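Local coordinates for cytochrome P450 (Novosphingobium aromaticivorans, PDB 3OFT), which is a haem-binding member of the cytochrome P450 family, a largely helical protein that holds its iron porphyrin in the interior of the fold, at residues H249-P254 / F369-D374; D15-P20 / T43-H48; K103-R108 / D203-R208. One frame throughout, in Å; residues are numbered along the deposited sequence.

Contact 1: H249-P254 / F369-D374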
ATOM      1  N   HIS A 249     -10.692  -9.381   8.846  1.00  7.24           N
ATOM      2  CA  HIS A 249     -10.412  -9.629  10.261  1.00  8.27           C
ATOM      3  C   HIS A 249     -11.662  -9.546  11.122  1.00  7.80           C
ATOM      4  O   HIS A 249     -11.950 -10.503  11.905  1.00  9.14           O
ATOM      5  CB  HIS A 249      -9.337  -8.686  10.835  1.00  6.83           C
ATOM      6  CG  HIS A 249      -9.107  -8.908  12.302  1.00  9.07           C
ATOM      7  ND1 HIS A 249      -8.146  -9.772  12.773  1.00 12.56           N
ATOM      8  CD2 HIS A 249      -9.754  -8.434  13.394  1.00 13.47           C
ATOM      9  CE1 HIS A 249      -8.181  -9.797  14.097  1.00 12.34           C
ATOM     10  NE2 HIS A 249      -9.151  -8.995  14.500  1.00 11.63           N
ATOM     11  N   LEU A 250     -12.392  -8.435  11.017  1.00  8.18           N
ATOM     12  CA  LEU A 250     -13.593  -8.226  11.817  1.00  8.35           C
ATOM     13  C   LEU A 250     -14.646  -9.296  11.540  1.00  9.21           C
ATOM     14  O   LEU A 250     -15.266  -9.796  12.488  1.00  9.24           O
ATOM     15  CB  LEU A 250     -14.183  -6.825  11.615  1.00  9.08           C
ATOM     16  CG  LEU A 250     -13.305  -5.652  12.053  1.00 10.74           C
ATOM     17  CD1 LEU A 250     -13.897  -4.299  11.541  1.00 11.82           C
ATOM     18  CD2 LEU A 250     -13.217  -5.635  13.594  1.00 11.13           C
ATOM     19  N   ALA A 251     -14.862  -9.624  10.266  1.00  8.81           N
ATOM     20  CA  ALA A 251     -15.834 -10.691   9.884  1.00  9.67           C
ATOM     21  C   ALA A 251     -15.478 -12.046  10.512  1.00 10.76           C
ATOM     22  O   ALA A 251     -16.376 -12.784  10.956  1.00 12.20           O
ATOM     23  CB  ALA A 251     -15.924 -10.828   8.353  1.00  9.27           C
ATOM     24  N   ARG A 252     -14.181 -12.324  10.598  1.00 10.46           N
ATOM     25  CA  ARG A 252     -13.668 -13.566  11.154  1.00 12.45           C
ATOM     26  C   ARG A 252     -13.531 -13.519  12.681  1.00 13.68           C
ATOM     27  O   ARG A 252     -13.394 -14.574  13.307  1.00 14.46           O
ATOM     28  CB  ARG A 252     -12.303 -13.894  10.534  1.00 12.12           C
ATOM     29  CG  ARG A 252     -12.354 -14.575   9.203  1.00 13.65           C
ATOM     30  CD  ARG A 252     -10.963 -14.759   8.655  1.00 16.20           C
ATOM     31  NE  ARG A 252     -10.992 -15.550   7.424  1.00 22.42           N
ATOM     32  CZ  ARG A 252      -9.965 -15.682   6.585  1.00 22.84           C
ATOM     33  NH1 ARG A 252      -8.821 -15.067   6.823  1.00 24.30           N
ATOM     34  NH2 ARG A 252     -10.089 -16.427   5.494  1.00 26.57           N
ATOM     35  N   HIS A 253     -13.567 -12.316  13.272  1.00 14.70           N
ATOM     36  CA  HIS A 253     -13.398 -12.128  14.739  1.00 15.01           C
ATOM     37  C   HIS A 253     -14.552 -11.361  15.330  1.00 15.33           C
ATOM     38  O   HIS A 253     -14.429 -10.162  15.666  1.00 16.22           O
ATOM     39  CB  HIS A 253     -12.066 -11.416  15.055  1.00 15.30           C
ATOM     40  CG  HIS A 253     -10.870 -12.233  14.723  1.00 14.95           C
ATOM     41  ND1 HIS A 253     -10.329 -12.281  13.450  1.00 19.61           N
ATOM     42  CD2 HIS A 253     -10.113 -13.060  15.480  1.00 18.67           C
ATOM     43  CE1 HIS A 253      -9.289 -13.095  13.440  1.00 17.43           C
ATOM     44  NE2 HIS A 253      -9.129 -13.572  14.663  1.00 21.75           N
ATOM     45  N   PRO A 254     -15.731 -12.011  15.398  1.00 15.55           N
ATOM     46  CA  PRO A 254     -16.866 -11.351  16.003  1.00 15.78           C
ATOM     47  C   PRO A 254     -16.532 -10.803  17.393  1.00 14.47           C
ATOM     48  O   PRO A 254     -17.071  -9.777  17.749  1.00 14.94           O
ATOM     49  CB  PRO A 254     -17.893 -12.479  16.141  1.00 16.76           C
ATOM     50  CG  PRO A 254     -17.083 -13.736  16.088  1.00 17.77           C
ATOM     51  CD  PRO A 254     -16.060 -13.396  15.039  1.00 16.60           C
ATOM     52  N   PHE A 369     -21.774  -8.430  11.586  1.00 12.87           N
ATOM     53  CA  PHE A 369     -21.639  -8.990  10.237  1.00 12.69           C
ATOM     54  C   PHE A 369     -20.729 -10.219  10.240  1.00 12.85           C
ATOM     55  O   PHE A 369     -19.944 -10.429  11.181  1.00 12.93           O
ATOM     56  CB  PHE A 369     -21.194  -7.918   9.196  1.00 11.93           C
ATOM     57  CG  PHE A 369     -19.863  -7.293   9.506  1.00 11.90           C
ATOM     58  CD1 PHE A 369     -18.686  -7.792   8.939  1.00 13.38           C
ATOM     59  CD2 PHE A 369     -19.776  -6.239  10.406  1.00 10.46           C
ATOM     60  CE1 PHE A 369     -17.435  -7.231   9.240  1.00 12.80           C
ATOM     61  CE2 PHE A 369     -18.492  -5.673  10.741  1.00 10.78           C
ATOM     62  CZ  PHE A 369     -17.341  -6.177  10.133  1.00 11.89           C
ATOM     63  N   ALA A 370     -20.819 -11.032   9.178  1.00 12.60           N
ATOM     64  CA  ALA A 370     -20.082 -12.289   9.099  1.00 12.48           C
ATOM     65  C   ALA A 370     -19.772 -12.632   7.661  1.00 13.60           C
ATOM     66  O   ALA A 370     -20.335 -12.032   6.729  1.00 11.18           O
ATOM     67  CB  ALA A 370     -20.927 -13.453   9.726  1.00 13.78           C
ATOM     68  N   LEU A 371     -18.916 -13.638   7.466  1.00 12.89           N
ATOM     69  CA  LEU A 371     -18.727 -14.131   6.109  1.00 13.35           C
ATOM     70  C   LEU A 371     -20.010 -14.848   5.628  1.00 13.51           C
ATOM     71  O   LEU A 371     -20.744 -15.426   6.436  1.00 14.48           O
ATOM     72  CB  LEU A 371     -17.539 -15.080   6.047  1.00 13.21           C
ATOM     73  CG  LEU A 371     -16.157 -14.468   6.313  1.00 12.08           C
ATOM     74  CD1 LEU A 371     -15.187 -15.630   6.373  1.00 16.92           C
ATOM     75  CD2 LEU A 371     -15.719 -13.461   5.256  1.00 16.52           C
ATOM     76  N   ALA A 372     -20.268 -14.799   4.329  1.00 13.16           N
ATOM     77  CA  ALA A 372     -21.379 -15.558   3.730  1.00 15.24           C
ATOM     78  C   ALA A 372     -21.182 -17.058   3.927  1.00 17.20           C
ATOM     79  O   ALA A 372     -20.044 -17.540   3.917  1.00 16.56           O
ATOM     80  CB  ALA A 372     -21.512 -15.247   2.257  1.00 14.40           C
ATOM     81  N   PRO A 373     -22.284 -17.805   4.092  1.00 19.07           N
ATOM     82  CA  PRO A 373     -22.077 -19.238   4.345  1.00 21.73           C
ATOM     83  C   PRO A 373     -21.537 -20.060   3.164  1.00 24.01           C
ATOM     84  O   PRO A 373     -20.829 -21.031   3.401  1.00 25.35           O
ATOM     85  CB  PRO A 373     -23.478 -19.736   4.728  1.00 20.95           C
ATOM     86  CG  PRO A 373     -24.411 -18.824   3.992  1.00 19.61           C
ATOM     87  CD  PRO A 373     -23.717 -17.451   4.018  1.00 19.08           C
ATOM     88  N   ASP A 374     -21.859 -19.700   1.920  1.00 26.26           N
ATOM     89  CA  ASP A 374     -21.473 -20.575   0.776  1.00 28.78           C
ATOM     90  C   ASP A 374     -20.533 -19.955  -0.274  1.00 28.61           C
ATOM     91  O   ASP A 374     -20.401 -20.488  -1.383  1.00 29.22           O
ATOM     92  CB  ASP A 374     -22.717 -21.148   0.074  1.00 29.87           C
ATOM     93  CG  ASP A 374     -23.446 -20.110  -0.786  1.00 34.53           C
ATOM     94  OD1 ASP A 374     -23.384 -20.196  -2.050  1.00 38.99           O
ATOM     95  OD2 ASP A 374     -24.063 -19.190  -0.196  1.00 40.98           O
TER
HETATM   96  O   HOH W   1     -19.007 -12.496  12.469  1.00 26.91           O
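Apolar contacts carry most of this meeting between the end of helix 221-252 and strand 369-371. The Phe369 ring crosses the last helical turn obliquely: CZ comes 3.5 Å from Leu250 CB, while CE1 sits 4.0 Å from Ala251 CB. With chi1 at 60°, its CG occupies the crowded position between backbone N and carbonyl carbon, and this swings the ring back onto the helix. Leu371 closes the other flank of Ala251, CD2 standing 4.1 Å from Ala251 CB, so the small methyl fits between two larger side chains. The Leu371 side chain also crosses that of Arg252 obliquely, CD1 touching its aliphatic CG.

No direct hydrogen bond joins the two segments; one water does it instead, donating to both Ala251 O (3.0 Å) and Phe369 O (2.6 Å). Just past the helix end, His253 ND1 turns back to His249 O at 2.9 Å, the carbonyl lying in the imidazole plane, and each imidazole places an atom over a face of the other.

Around this joint, Trp362 of helix 348-365 meets the Phe369 ring edge-to-face, Gln257 of helix 254-262 touches both Leu250 and Phe369, and strand 386-394 pairs with Ala370 and packs Leu392 on Ala251.

Contact 2: D15-P20 / T43-H48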
ATOM      1  N   ASP A  15       7.524 -17.633  -7.427  1.00 16.62           N
ATOM      2  CA  ASP A  15       6.992 -16.582  -8.289  1.00 16.54           C
ATOM      3  C   ASP A  15       6.264 -15.543  -7.431  1.00 15.54           C
ATOM      4  O   ASP A  15       5.179 -15.815  -6.923  1.00 13.12           O
ATOM      5  CB  ASP A  15       6.002 -17.180  -9.295  1.00 16.90           C
ATOM      6  CG  ASP A  15       5.332 -16.134 -10.178  1.00 20.06           C
ATOM      7  OD1 ASP A  15       4.492 -16.585 -10.988  1.00 22.30           O
ATOM      8  OD2 ASP A  15       5.591 -14.890 -10.094  1.00 16.41           O
ATOM      9  N   ILE A  16       6.849 -14.353  -7.290  1.00 15.14           N
ATOM     10  CA  ILE A  16       6.248 -13.305  -6.444  1.00 15.82           C
ATOM     11  C   ILE A  16       4.850 -12.824  -6.864  1.00 15.97           C
ATOM     12  O   ILE A  16       4.068 -12.312  -6.026  1.00 15.71           O
ATOM     13  CB  ILE A  16       7.233 -12.127  -6.266  1.00 16.00           C
ATOM     14  CG1 ILE A  16       7.485 -11.464  -7.632  1.00 17.88           C
ATOM     15  CG2 ILE A  16       8.486 -12.662  -5.541  1.00 15.83           C
ATOM     16  CD1 ILE A  16       8.752 -10.598  -7.737  1.00 22.30           C
ATOM     17  N   PHE A  17       4.508 -13.029  -8.132  1.00 15.61           N
ATOM     18  CA  PHE A  17       3.187 -12.695  -8.641  1.00 18.03           C
ATOM     19  C   PHE A  17       2.124 -13.747  -8.324  1.00 19.69           C
ATOM     20  O   PHE A  17       0.943 -13.428  -8.331  1.00 20.18           O
ATOM     21  CB  PHE A  17       3.231 -12.353 -10.149  1.00 17.62           C
ATOM     22  CG  PHE A  17       4.093 -11.158 -10.459  1.00 18.48           C
ATOM     23  CD1 PHE A  17       3.667  -9.874 -10.141  1.00 19.26           C
ATOM     24  CD2 PHE A  17       5.354 -11.318 -11.043  1.00 19.05           C
ATOM     25  CE1 PHE A  17       4.462  -8.757 -10.422  1.00 21.39           C
ATOM     26  CE2 PHE A  17       6.166 -10.204 -11.318  1.00 20.85           C
ATOM     27  CZ  PHE A  17       5.721  -8.924 -11.016  1.00 21.35           C
ATOM     28  N   ASN A  18       2.526 -14.996  -8.090  1.00 20.54           N
ATOM     29  CA  ASN A  18       1.575 -16.020  -7.659  1.00 22.57           C
ATOM     30  C   ASN A  18       2.209 -17.020  -6.700  1.00 22.33           C
ATOM     31  O   ASN A  18       2.502 -18.156  -7.073  1.00 23.57           O
ATOM     32  CB  ASN A  18       0.762 -16.687  -8.804  1.00 24.52           C
ATOM     33  CG  ASN A  18       1.416 -16.591 -10.167  1.00 29.05           C
ATOM     34  OD1 ASN A  18       1.421 -15.539 -10.815  1.00 34.51           O
ATOM     35  ND2 ASN A  18       1.937 -17.717 -10.643  1.00 36.33           N
ATOM     36  N   PRO A  19       2.459 -16.587  -5.453  1.00 21.64           N
ATOM     37  CA  PRO A  19       3.027 -17.528  -4.490  1.00 21.39           C
ATOM     38  C   PRO A  19       2.098 -18.751  -4.304  1.00 21.41           C
ATOM     39  O   PRO A  19       0.867 -18.617  -4.341  1.00 20.09           O
ATOM     40  CB  PRO A  19       3.142 -16.695  -3.214  1.00 21.53           C
ATOM     41  CG  PRO A  19       3.235 -15.258  -3.707  1.00 21.64           C
ATOM     42  CD  PRO A  19       2.321 -15.226  -4.897  1.00 21.07           C
ATOM     43  N   PRO A  20       2.675 -19.955  -4.182  1.00 21.64           N
ATOM     44  CA  PRO A  20       1.822 -21.154  -4.026  1.00 20.32           C
ATOM     45  C   PRO A  20       0.863 -21.044  -2.823  1.00 18.72           C
ATOM     46  O   PRO A  20       1.294 -20.713  -1.726  1.00 17.75           O
ATOM     47  CB  PRO A  20       2.859 -22.263  -3.819  1.00 21.95           C
ATOM     48  CG  PRO A  20       4.030 -21.773  -4.728  1.00 22.36           C
ATOM     49  CD  PRO A  20       4.097 -20.311  -4.349  1.00 21.95           C
ATOM     50  N   THR A  43      14.598 -18.134  -9.593  1.00 14.24           N
ATOM     51  CA  THR A  43      14.807 -18.185 -11.036  1.00 15.83           C
ATOM     52  C   THR A  43      13.636 -17.606 -11.845  1.00 16.74           C
ATOM     53  O   THR A  43      13.806 -17.311 -13.038  1.00 16.35           O
ATOM     54  CB  THR A  43      15.046 -19.616 -11.496  1.00 16.51           C
ATOM     55  OG1 THR A  43      13.981 -20.424 -11.009  1.00 15.92           O
ATOM     56  CG2 THR A  43      16.355 -20.132 -10.928  1.00 17.80           C
ATOM     57  N   ALA A  44      12.471 -17.397 -11.206  1.00 15.69           N
ATOM     58  CA  ALA A  44      11.307 -16.865 -11.923  1.00 14.88           C
ATOM     59  C   ALA A  44      11.505 -15.371 -12.135  1.00 14.31           C
ATOM     60  O   ALA A  44      12.408 -14.757 -11.524  1.00 14.66           O
ATOM     61  CB  ALA A  44       9.999 -17.148 -11.153  1.00 15.02           C
ATOM     62  N   ASN A  45      10.692 -14.808 -13.025  1.00 14.35           N
ATOM     63  CA  ASN A  45      10.651 -13.365 -13.304  1.00 14.62           C
ATOM     64  C   ASN A  45      12.028 -12.776 -13.615  1.00 15.55           C
ATOM     65  O   ASN A  45      12.392 -11.710 -13.106  1.00 15.52           O
ATOM     66  CB  ASN A  45       9.980 -12.630 -12.145  1.00 13.81           C
ATOM     67  CG  ASN A  45       8.535 -13.040 -11.982  1.00 15.17           C
ATOM     68  OD1 ASN A  45       7.724 -12.877 -12.899  1.00 15.08           O
ATOM     69  ND2 ASN A  45       8.223 -13.653 -10.860  1.00 12.56           N
ATOM     70  N   GLY A  46      12.801 -13.479 -14.430  1.00 14.99           N
ATOM     71  CA  GLY A  46      14.089 -12.939 -14.868  1.00 15.89           C
ATOM     72  C   GLY A  46      15.274 -13.184 -13.936  1.00 15.79           C
ATOM     73  O   GLY A  46      16.417 -12.865 -14.298  1.00 16.44           O
ATOM     74  N   GLY A  47      15.014 -13.734 -12.747  1.00 14.23           N
ATOM     75  CA  GLY A  47      16.082 -14.011 -11.791  1.00 12.85           C
ATOM     76  C   GLY A  47      16.347 -12.830 -10.864  1.00 12.18           C
ATOM     77  O   GLY A  47      16.755 -11.742 -11.313  1.00 12.71           O
ATOM     78  N   HIS A  48      16.126 -13.050  -9.570  1.00 11.25           N
ATOM     79  CA  HIS A  48      16.231 -11.961  -8.576  1.00 10.71           C
ATOM     80  C   HIS A  48      16.311 -12.512  -7.144  1.00  9.53           C
ATOM     81  O   HIS A  48      15.802 -13.609  -6.866  1.00  9.48           O
ATOM     82  CB  HIS A  48      15.046 -10.980  -8.737  1.00  9.76           C
ATOM     83  CG  HIS A  48      13.732 -11.529  -8.275  1.00 10.84           C
ATOM     84  ND1 HIS A  48      12.806 -12.091  -9.133  1.00 13.12           N
ATOM     85  CD2 HIS A  48      13.183 -11.578  -7.043  1.00  7.26           C
ATOM     86  CE1 HIS A  48      11.741 -12.472  -8.436  1.00  9.11           C
ATOM     87  NE2 HIS A  48      11.966 -12.206  -7.164  1.00  9.85           N
TER
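Two beta turns meet here at the edge of the mixed beta-sheet of the P450 fold: a type I turn, Asp15 to Asn18, following strand 11-12, and a type I' turn, Ala44 to Gly47, at the tip of the hairpin formed by strands 39-42 and 48-51. The first is also an Asx turn, because Asp15 OD2 accepts from Phe17 N, at 2.9 Å. Asp15 CG stands anti to the backbone N (chi1 176°), which carries the carboxylate out where the hairpin tip can reach it.

There Asn45 ND2 gives a nearly straight bond to the same OD2, 3.0 Å long with 168° at the hydrogen. The acceptor lies in the amide plane of Asn45, yet both donors come to OD2 from well above the carboxylate plane. One oxygen thus serves the turn and the hairpin together, and the two N-H groups would be expected to favour the ionised acid.

Beside this polar link, Ile16 points at the hairpin. Ile16 CD1 meets the His48 imidazole tip to tip, in van der Waals contact, and Ala44 CB rests against Asp15 CA at 4.2 Å. Tyr305 of strand 303-307 touches both Ile16 and His48, and Trp30 of helix 26-31 also packs on Ile16, so Ile16 and His48 are buried between the turn, the hairpin and these neighbours. The end of the Phe17 side chain comes up to the amide of Asn45, with ring and amide planes 79° apart, close to perpendicular. Asn45 OD1 lies at the edge of that ring, near its plane, 3.4 Å from Phe17 CD2.

Contact 3: K103-R108 / D203-R208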
ATOM      1  N   LYS A 103       5.368  17.615   3.483  1.00 17.05           N
ATOM      2  CA  LYS A 103       4.719  18.832   3.987  1.00 18.37           C
ATOM      3  C   LYS A 103       3.227  18.822   3.657  1.00 17.91           C
ATOM      4  O   LYS A 103       2.406  19.079   4.526  1.00 18.02           O
ATOM      5  CB  LYS A 103       5.372  20.089   3.410  1.00 18.83           C
ATOM      6  CG  LYS A 103       4.810  21.391   3.982  1.00 23.32           C
ATOM      7  CD  LYS A 103       5.679  22.599   3.635  1.00 27.10           C
ATOM      8  CE  LYS A 103       5.148  23.844   4.372  1.00 29.13           C
ATOM      9  NZ  LYS A 103       6.097  24.992   4.300  1.00 31.19           N
ATOM     10  N   GLY A 104       2.887  18.471   2.419  1.00 16.74           N
ATOM     11  CA  GLY A 104       1.503  18.355   1.980  1.00 15.94           C
ATOM     12  C   GLY A 104       0.674  17.396   2.806  1.00 16.40           C
ATOM     13  O   GLY A 104      -0.520  17.670   3.044  1.00 16.52           O
ATOM     14  N   LEU A 105       1.306  16.307   3.266  1.00 14.93           N
ATOM     15  CA  LEU A 105       0.671  15.229   4.025  1.00 16.18           C
ATOM     16  C   LEU A 105       0.887  15.207   5.550  1.00 16.94           C
ATOM     17  O   LEU A 105       0.661  14.169   6.203  1.00 17.32           O
ATOM     18  CB  LEU A 105       1.106  13.884   3.434  1.00 14.82           C
ATOM     19  CG  LEU A 105       0.468  13.647   2.070  1.00 15.31           C
ATOM     20  CD1 LEU A 105       1.262  12.602   1.241  1.00 14.59           C
ATOM     21  CD2 LEU A 105      -1.036  13.257   2.252  1.00 17.17           C
ATOM     22  N   ALA A 106       1.312  16.328   6.111  1.00 17.66           N
ATOM     23  CA  ALA A 106       1.618  16.429   7.547  1.00 19.14           C
ATOM     24  C   ALA A 106       0.366  16.230   8.407  1.00 19.46           C
ATOM     25  O   ALA A 106      -0.755  16.435   7.929  1.00 18.49           O
ATOM     26  CB  ALA A 106       2.243  17.801   7.855  1.00 18.76           C
ATOM     27  N   SER A 107       0.571  15.836   9.663  1.00 20.89           N
ATOM     28  CA  SER A 107      -0.525  15.499  10.565  1.00 23.34           C
ATOM     29  C   SER A 107      -1.595  16.588  10.697  1.00 23.47           C
ATOM     30  O   SER A 107      -2.767  16.262  10.779  1.00 23.49           O
ATOM     31  CB  SER A 107      -0.015  15.126  11.940  1.00 23.75           C
ATOM     32  OG  SER A 107       1.024  14.177  11.819  1.00 29.47           O
ATOM     33  N   ARG A 108      -1.204  17.862  10.720  1.00 24.17           N
ATOM     34  CA  ARG A 108      -2.201  18.927  10.831  1.00 25.10           C
ATOM     35  C   ARG A 108      -3.200  18.933   9.664  1.00 24.25           C
ATOM     36  O   ARG A 108      -4.397  19.211   9.851  1.00 24.84           O
ATOM     37  CB  ARG A 108      -1.555  20.314  11.004  1.00 26.47           C
ATOM     38  CG  ARG A 108      -0.646  20.773   9.848  1.00 31.11           C
ATOM     39  CD  ARG A 108      -0.371  22.310   9.891  1.00 38.61           C
ATOM     40  NE  ARG A 108       0.208  22.758  11.169  1.00 43.41           N
ATOM     41  CZ  ARG A 108      -0.415  23.547  12.043  1.00 44.65           C
ATOM     42  NH1 ARG A 108      -1.640  24.016  11.790  1.00 47.24           N
ATOM     43  NH2 ARG A 108       0.192  23.889  13.163  1.00 45.10           N
ATOM     44  N   ASP A 203      -6.229  25.132  -1.197  1.00 26.68           N
ATOM     45  CA  ASP A 203      -5.618  24.638   0.032  1.00 25.76           C
ATOM     46  C   ASP A 203      -5.672  23.099   0.111  1.00 23.82           C
ATOM     47  O   ASP A 203      -5.426  22.512   1.174  1.00 23.70           O
ATOM     48  CB  ASP A 203      -6.381  25.199   1.216  1.00 27.99           C
ATOM     49  CG  ASP A 203      -7.799  24.730   1.225  1.00 31.25           C
ATOM     50  OD1 ASP A 203      -8.278  24.348   0.137  1.00 37.97           O
ATOM     51  OD2 ASP A 203      -8.434  24.719   2.298  1.00 36.81           O
ATOM     52  N   ASP A 204      -6.031  22.466  -0.997  1.00 20.79           N
ATOM     53  CA  ASP A 204      -6.069  21.008  -1.095  1.00 18.93           C
ATOM     54  C   ASP A 204      -4.671  20.389  -1.188  1.00 17.44           C
ATOM     55  O   ASP A 204      -3.673  21.096  -1.303  1.00 15.18           O
ATOM     56  CB  ASP A 204      -6.852  20.618  -2.348  1.00 18.98           C
ATOM     57  CG  ASP A 204      -6.150  21.078  -3.607  1.00 21.39           C
ATOM     58  OD1 ASP A 204      -5.383  20.276  -4.197  1.00 21.10           O
ATOM     59  OD2 ASP A 204      -6.289  22.263  -3.968  1.00 21.45           O
ATOM     60  N   LEU A 205      -4.619  19.046  -1.197  1.00 15.77           N
ATOM     61  CA  LEU A 205      -3.338  18.332  -1.258  1.00 15.21           C
ATOM     62  C   LEU A 205      -2.444  18.715  -2.421  1.00 14.83           C
ATOM     63  O   LEU A 205      -1.260  18.989  -2.204  1.00 15.43           O
ATOM     64  CB  LEU A 205      -3.547  16.816  -1.271  1.00 14.65           C
ATOM     65  CG  LEU A 205      -2.332  15.889  -1.275  1.00 14.79           C
ATOM     66  CD1 LEU A 205      -1.341  16.206  -0.123  1.00 19.09           C
ATOM     67  CD2 LEU A 205      -2.769  14.380  -1.273  1.00 17.41           C
ATOM     68  N   PHE A 206      -2.955  18.692  -3.652  1.00 14.56           N
ATOM     69  CA  PHE A 206      -2.086  18.987  -4.800  1.00 14.57           C
ATOM     70  C   PHE A 206      -1.573  20.422  -4.710  1.00 15.40           C
ATOM     71  O   PHE A 206      -0.380  20.680  -4.911  1.00 15.00           O
ATOM     72  CB  PHE A 206      -2.808  18.789  -6.140  1.00 14.79           C
ATOM     73  CG  PHE A 206      -2.863  17.349  -6.637  1.00 12.73           C
ATOM     74  CD1 PHE A 206      -2.376  16.282  -5.879  1.00 14.25           C
ATOM     75  CD2 PHE A 206      -3.418  17.082  -7.905  1.00 14.99           C
ATOM     76  CE1 PHE A 206      -2.446  14.937  -6.377  1.00 11.91           C
ATOM     77  CE2 PHE A 206      -3.517  15.747  -8.408  1.00 14.03           C
ATOM     78  CZ  PHE A 206      -3.035  14.695  -7.655  1.00 14.53           C
ATOM     79  N   SER A 207      -2.478  21.363  -4.450  1.00 16.11           N
ATOM     80  CA  SER A 207      -2.118  22.792  -4.360  1.00 16.59           C
ATOM     81  C   SER A 207      -0.992  23.050  -3.385  1.00 17.54           C
ATOM     82  O   SER A 207      -0.079  23.860  -3.638  1.00 17.84           O
ATOM     83  CB  SER A 207      -3.312  23.629  -3.887  1.00 17.07           C
ATOM     84  OG  SER A 207      -4.344  23.665  -4.844  1.00 18.21           O
ATOM     85  N   ARG A 208      -1.072  22.388  -2.250  1.00 17.38           N
ATOM     86  CA  ARG A 208      -0.112  22.624  -1.215  1.00 18.14           C
ATOM     87  C   ARG A 208       1.272  22.069  -1.512  1.00 17.17           C
ATOM     88  O   ARG A 208       2.273  22.650  -1.117  1.00 15.99           O
ATOM     89  CB  ARG A 208      -0.662  22.106   0.087  1.00 19.69           C
ATOM     90  CG  ARG A 208      -1.497  23.242   0.740  1.00 24.77           C
ATOM     91  CD  ARG A 208      -2.093  22.819   2.037  1.00 29.27           C
ATOM     92  NE  ARG A 208      -2.588  21.485   1.810  1.00 27.95           N
ATOM     93  CZ  ARG A 208      -2.024  20.403   2.288  1.00 28.99           C
ATOM     94  NH1 ARG A 208      -0.969  20.507   3.092  1.00 28.70           N
ATOM     95  NH2 ARG A 208      -2.535  19.227   1.947  1.00 28.81           N
TER
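The guanidinium of Arg208 is the flat group that makes this contact, and it works through its edge: Gly104 O lies almost in its plane, in the fork between the two terminal nitrogens. NH1 donates to that oxygen at 2.9 Å and NH2 at 2.8 Å, though the position of NH2 is less certain. Neither bond is straight, with 137° and 143° at the hydrogens, as expected when two N-H groups of one guanidinium converge on one acceptor. NH1 approaches from above the carbonyl plane. Beyond the segments, the ring of Phe109 makes a cation-pi contact with Arg208.

A bend at chi3 (-43°) folds the arginine back over the start of its own helix, and NE then makes weak bonds to Asp203 O and Asp204 O. The N terminus of helix 205-210 is closed by Asp204, the N-cap residue, whose OD1 takes the backbone N of Ser207 at 3.1 Å.

Beside the polar grip, Leu205 lays CD1 against the same carbonyl, 3.6 Å from Gly104 O, and crosses Leu105 obliquely, with 3.8 Å between CD1 and Leu105 CD2. Having no side chain, Gly104 lets the Leu205 methyl close in on its backbone. The Leu105 side chain is about 5 Å from the haem at the nearest atoms and touches Leu231 of helix 221-252.

Gly104 O belongs to the last turn of helix 91-104, where the carbonyls run out of helical partners. The cationic guanidinium supplies two N-H groups there, and its positive charge probably complements the negative end of that helix dipole.

Overall arrangement
From the N terminus, contact 2 comes first: 15-20 meets 43-48 and closes a short loop holding helix 26-31 and strand 39-42, which ties the chain's start to the hairpin of the mixed sheet. Contact 3 closes a larger, mostly helical loop, bringing the junction of helices 91-104 and 107-128 to the start of helix 205-210. Helix 221-252 follows, and its far end opens contact 1, whose loop runs to strand 369-371 of the antiparallel sheet. The three loops lie in series, neither nested nor crossed. Contacts 2 and 3 sit on opposite sides of the chain's centre, their centres about 38 Å apart; the centres of contacts 1 and 2 are about 32 Å apart.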